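Local coordinates for putative cobalamin synthesis related protein (PDB 2NPN) that binds S-adenosylmethionine and is probably a methyltransferase of cobalamin biosynthesis, acting as a precorrin-6A synthase, at residues Ile5-Ile10 and Ala134-Ile139. Numbering follows the deposited sequence.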
ATOM      1  N   ILE A   5      -0.327  20.091  -2.748  1.00 13.81           N
ATOM      2  CA  ILE A   5       0.292  18.835  -2.379  1.00 13.20           C
ATOM      3  C   ILE A   5      -0.551  17.705  -2.969  1.00 13.19           C
ATOM      4  O   ILE A   5      -1.687  17.492  -2.546  1.00 13.23           O
ATOM      5  CB  ILE A   5       0.412  18.653  -0.839  1.00 13.05           C
ATOM      6  CG1 ILE A   5       1.320  19.716  -0.202  1.00 14.26           C
ATOM      7  CG2 ILE A   5       0.935  17.255  -0.524  1.00 13.51           C
ATOM      8  CD1 ILE A   5       1.337  19.720   1.315  1.00 15.19           C
ATOM      9  N   TYR A   6      -0.025  17.032  -3.995  1.00 12.85           N
ATOM     10  CA  TYR A   6      -0.689  15.890  -4.568  1.00 12.92           C
ATOM     11  C   TYR A   6      -0.263  14.687  -3.739  1.00 13.44           C
ATOM     12  O   TYR A   6       0.915  14.488  -3.502  1.00 14.15           O
ATOM     13  CB  TYR A   6      -0.274  15.635  -6.008  1.00 14.21           C
ATOM     14  CG  TYR A   6      -0.715  16.639  -6.984  1.00 16.28           C
ATOM     15  CD1 TYR A   6      -2.025  16.663  -7.404  1.00 16.24           C
ATOM     16  CD2 TYR A   6       0.196  17.521  -7.564  1.00 18.90           C
ATOM     17  CE1 TYR A   6      -2.460  17.551  -8.345  1.00 18.36           C
ATOM     18  CE2 TYR A   6      -0.231  18.446  -8.526  1.00 19.67           C
ATOM     19  CZ  TYR A   6      -1.569  18.440  -8.905  1.00 17.92           C
ATOM     20  OH  TYR A   6      -2.019  19.341  -9.841  1.00 20.49           O
ATOM     21  N   VAL A   7      -1.234  13.867  -3.342  1.00 11.78           N
ATOM     22  CA  VAL A   7      -0.919  12.611  -2.662  1.00 11.42           C
ATOM     23  C   VAL A   7      -1.352  11.523  -3.633  1.00 11.18           C
ATOM     24  O   VAL A   7      -2.546  11.344  -3.865  1.00 11.29           O
ATOM     25  CB  VAL A   7      -1.647  12.494  -1.306  1.00 11.37           C
ATOM     26  CG1 VAL A   7      -1.296  11.173  -0.630  1.00 11.42           C
ATOM     27  CG2 VAL A   7      -1.281  13.712  -0.426  1.00 13.08           C
ATOM     28  N   ILE A   8      -0.370  10.888  -4.243  1.00 11.72           N
ATOM     29  CA  ILE A   8      -0.625  10.120  -5.459  1.00 10.77           C
ATOM     30  C   ILE A   8      -0.458   8.612  -5.203  1.00 11.69           C
ATOM     31  O   ILE A   8       0.654   8.129  -4.945  1.00 12.30           O
ATOM     32  CB  ILE A   8       0.308  10.540  -6.649  1.00 11.73           C
ATOM     33  CG1 ILE A   8       0.279  12.061  -6.844  1.00 12.29           C
ATOM     34  CG2 ILE A   8      -0.068   9.742  -7.910  1.00 12.23           C
ATOM     35  CD1 ILE A   8       1.001  12.537  -8.060  1.00 11.04           C
ATOM     36  N   GLY A   9      -1.527   7.857  -5.392  1.00 10.87           N
ATOM     37  CA  GLY A   9      -1.417   6.422  -5.365  1.00 11.27           C
ATOM     38  C   GLY A   9      -0.739   5.959  -6.645  1.00 11.44           C
ATOM     39  O   GLY A   9      -1.126   6.368  -7.740  1.00 12.26           O
ATOM     40  N   ILE A  10       0.295   5.153  -6.499  1.00 11.83           N
ATOM     41  CA  ILE A  10       1.052   4.689  -7.657  1.00 11.04           C
ATOM     42  C   ILE A  10       0.841   3.203  -7.951  1.00 12.54           C
ATOM     43  O   ILE A  10       1.566   2.638  -8.756  1.00 12.76           O
ATOM     44  CB  ILE A  10       2.568   5.048  -7.568  1.00 11.98           C
ATOM     45  CG1 ILE A  10       3.246   4.404  -6.348  1.00 11.70           C
ATOM     46  CG2 ILE A  10       2.727   6.549  -7.540  1.00 12.77           C
ATOM     47  CD1 ILE A  10       4.803   4.436  -6.328  1.00 12.83           C
ATOM     48  N   ALA A 134      -1.270  24.851   2.133  1.00 20.37           N
ATOM     49  CA  ALA A 134      -1.336  24.016   0.944  1.00 19.15           C
ATOM     50  C   ALA A 134      -2.755  23.519   0.687  1.00 18.25           C
ATOM     51  O   ALA A 134      -3.549  23.366   1.614  1.00 20.20           O
ATOM     52  CB  ALA A 134      -0.410  22.834   1.090  1.00 18.46           C
ATOM     53  N   ASP A 135      -3.070  23.283  -0.581  0.50 17.72           N
ATOM     54  CA  ASP A 135      -4.280  22.561  -0.976  0.50 17.05           C
ATOM     55  C   ASP A 135      -3.895  21.099  -1.231  0.50 16.08           C
ATOM     56  O   ASP A 135      -3.130  20.816  -2.163  0.50 15.10           O
ATOM     57  CB  ASP A 135      -4.874  23.214  -2.235  0.50 17.54           C
ATOM     58  CG  ASP A 135      -6.072  22.459  -2.801  0.50 18.52           C
ATOM     59  OD1 ASP A 135      -6.764  21.721  -2.060  0.50 21.47           O
ATOM     60  OD2 ASP A 135      -6.321  22.616  -4.013  0.50 21.75           O
ATOM     61  N   VAL A 136      -4.423  20.177  -0.413  1.00 15.16           N
ATOM     62  CA  VAL A 136      -4.110  18.752  -0.549  1.00 14.26           C
ATOM     63  C   VAL A 136      -5.073  18.101  -1.520  1.00 14.23           C
ATOM     64  O   VAL A 136      -6.278  18.218  -1.338  1.00 14.28           O
ATOM     65  CB  VAL A 136      -4.109  18.031   0.807  1.00 13.71           C
ATOM     66  CG1 VAL A 136      -3.798  16.539   0.616  1.00 15.60           C
ATOM     67  CG2 VAL A 136      -3.094  18.703   1.749  1.00 14.13           C
ATOM     68  N   LYS A 137      -4.547  17.462  -2.553  1.00 13.05           N
ATOM     69  CA  LYS A 137      -5.348  16.770  -3.555  1.00 14.59           C
ATOM     70  C   LYS A 137      -4.909  15.287  -3.635  1.00 13.24           C
ATOM     71  O   LYS A 137      -3.753  14.978  -3.935  1.00 15.03           O
ATOM     72  CB  LYS A 137      -5.206  17.449  -4.922  1.00 15.12           C
ATOM     73  CG  LYS A 137      -5.631  18.946  -4.926  1.00 17.73           C
ATOM     74  CD  LYS A 137      -5.424  19.584  -6.279  1.00 20.11           C
ATOM     75  CE  LYS A 137      -6.550  19.239  -7.267  1.00 25.27           C
ATOM     76  NZ  LYS A 137      -6.601  20.253  -8.359  1.00 26.75           N
ATOM     77  N   VAL A 138      -5.858  14.392  -3.390  1.00 11.61           N
ATOM     78  CA  VAL A 138      -5.567  12.983  -3.324  1.00 11.44           C
ATOM     79  C   VAL A 138      -5.955  12.374  -4.665  1.00 11.06           C
ATOM     80  O   VAL A 138      -7.060  12.600  -5.187  1.00 10.99           O
ATOM     81  CB  VAL A 138      -6.323  12.317  -2.181  1.00 11.89           C
ATOM     82  CG1 VAL A 138      -6.047  10.812  -2.156  1.00 12.41           C
ATOM     83  CG2 VAL A 138      -6.008  12.990  -0.848  1.00 12.20           C
ATOM     84  N   ILE A 139      -5.042  11.551  -5.172  1.00 10.97           N
ATOM     85  CA  ILE A 139      -5.208  10.865  -6.441  1.00 10.78           C
ATOM     86  C   ILE A 139      -5.233   9.351  -6.172  1.00 11.24           C
ATOM     87  O   ILE A 139      -4.242   8.801  -5.710  1.00 11.86           O
ATOM     88  CB  ILE A 139      -4.073  11.255  -7.428  1.00 10.13           C
ATOM     89  CG1 ILE A 139      -4.138  12.763  -7.705  1.00 10.74           C
ATOM     90  CG2 ILE A 139      -4.146  10.397  -8.639  1.00 11.00           C
ATOM     91  CD1 ILE A 139      -3.032  13.274  -8.670  1.00 10.75           C
TER
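Ile5-Gly9 and Ala134-Ile139 pair as parallel strands at one margin of the five-stranded parallel sheet, 134-139 being the outermost strand; their axes approach to 4.6 Å and run 14° apart. Five backbone hydrogen bonds zigzag between them. Ile5 N sits above the plane of the Asp135 carbonyl to which it donates, and Ile5 O accepts Lys137 N; Lys137 O then takes Val7 N, Val7 O takes Ile139 N at 2.8 Å, and Gly9 N closes the series on Ile139 O. The other edge of 5-9 bonds to strand 104-109, through Tyr6 and Ile8, which places this first strand inside the sheet. This is the N-terminal α/β half of a tetrapyrrole methylase, and Gly9 lies at the end of the strand nearer the bound S-adenosylmethionine.

Side chains alternate between two faces. On one, Ile139 CD1 meets Tyr6 CD1 obliquely at 3.8 Å and Ile8 CG1 at 4.0 Å; Ile139 CG1, anti to the carbonyl carbon (chi1 -62°), carries that methyl. Lys137 lies alongside Tyr6, its CD 4.1 Å from Tyr6 CE1, while helix 20-28 packs on Ile8 and Ile139. On the opposite face Val7 CG2 crosses Val136 CG1 at 3.9 Å, and helix 119-130 touches both valines. At the N-terminal end of the pair, on the same face as Val7, Ile5 CD1 meets Ala134 CB at 3.6 Å.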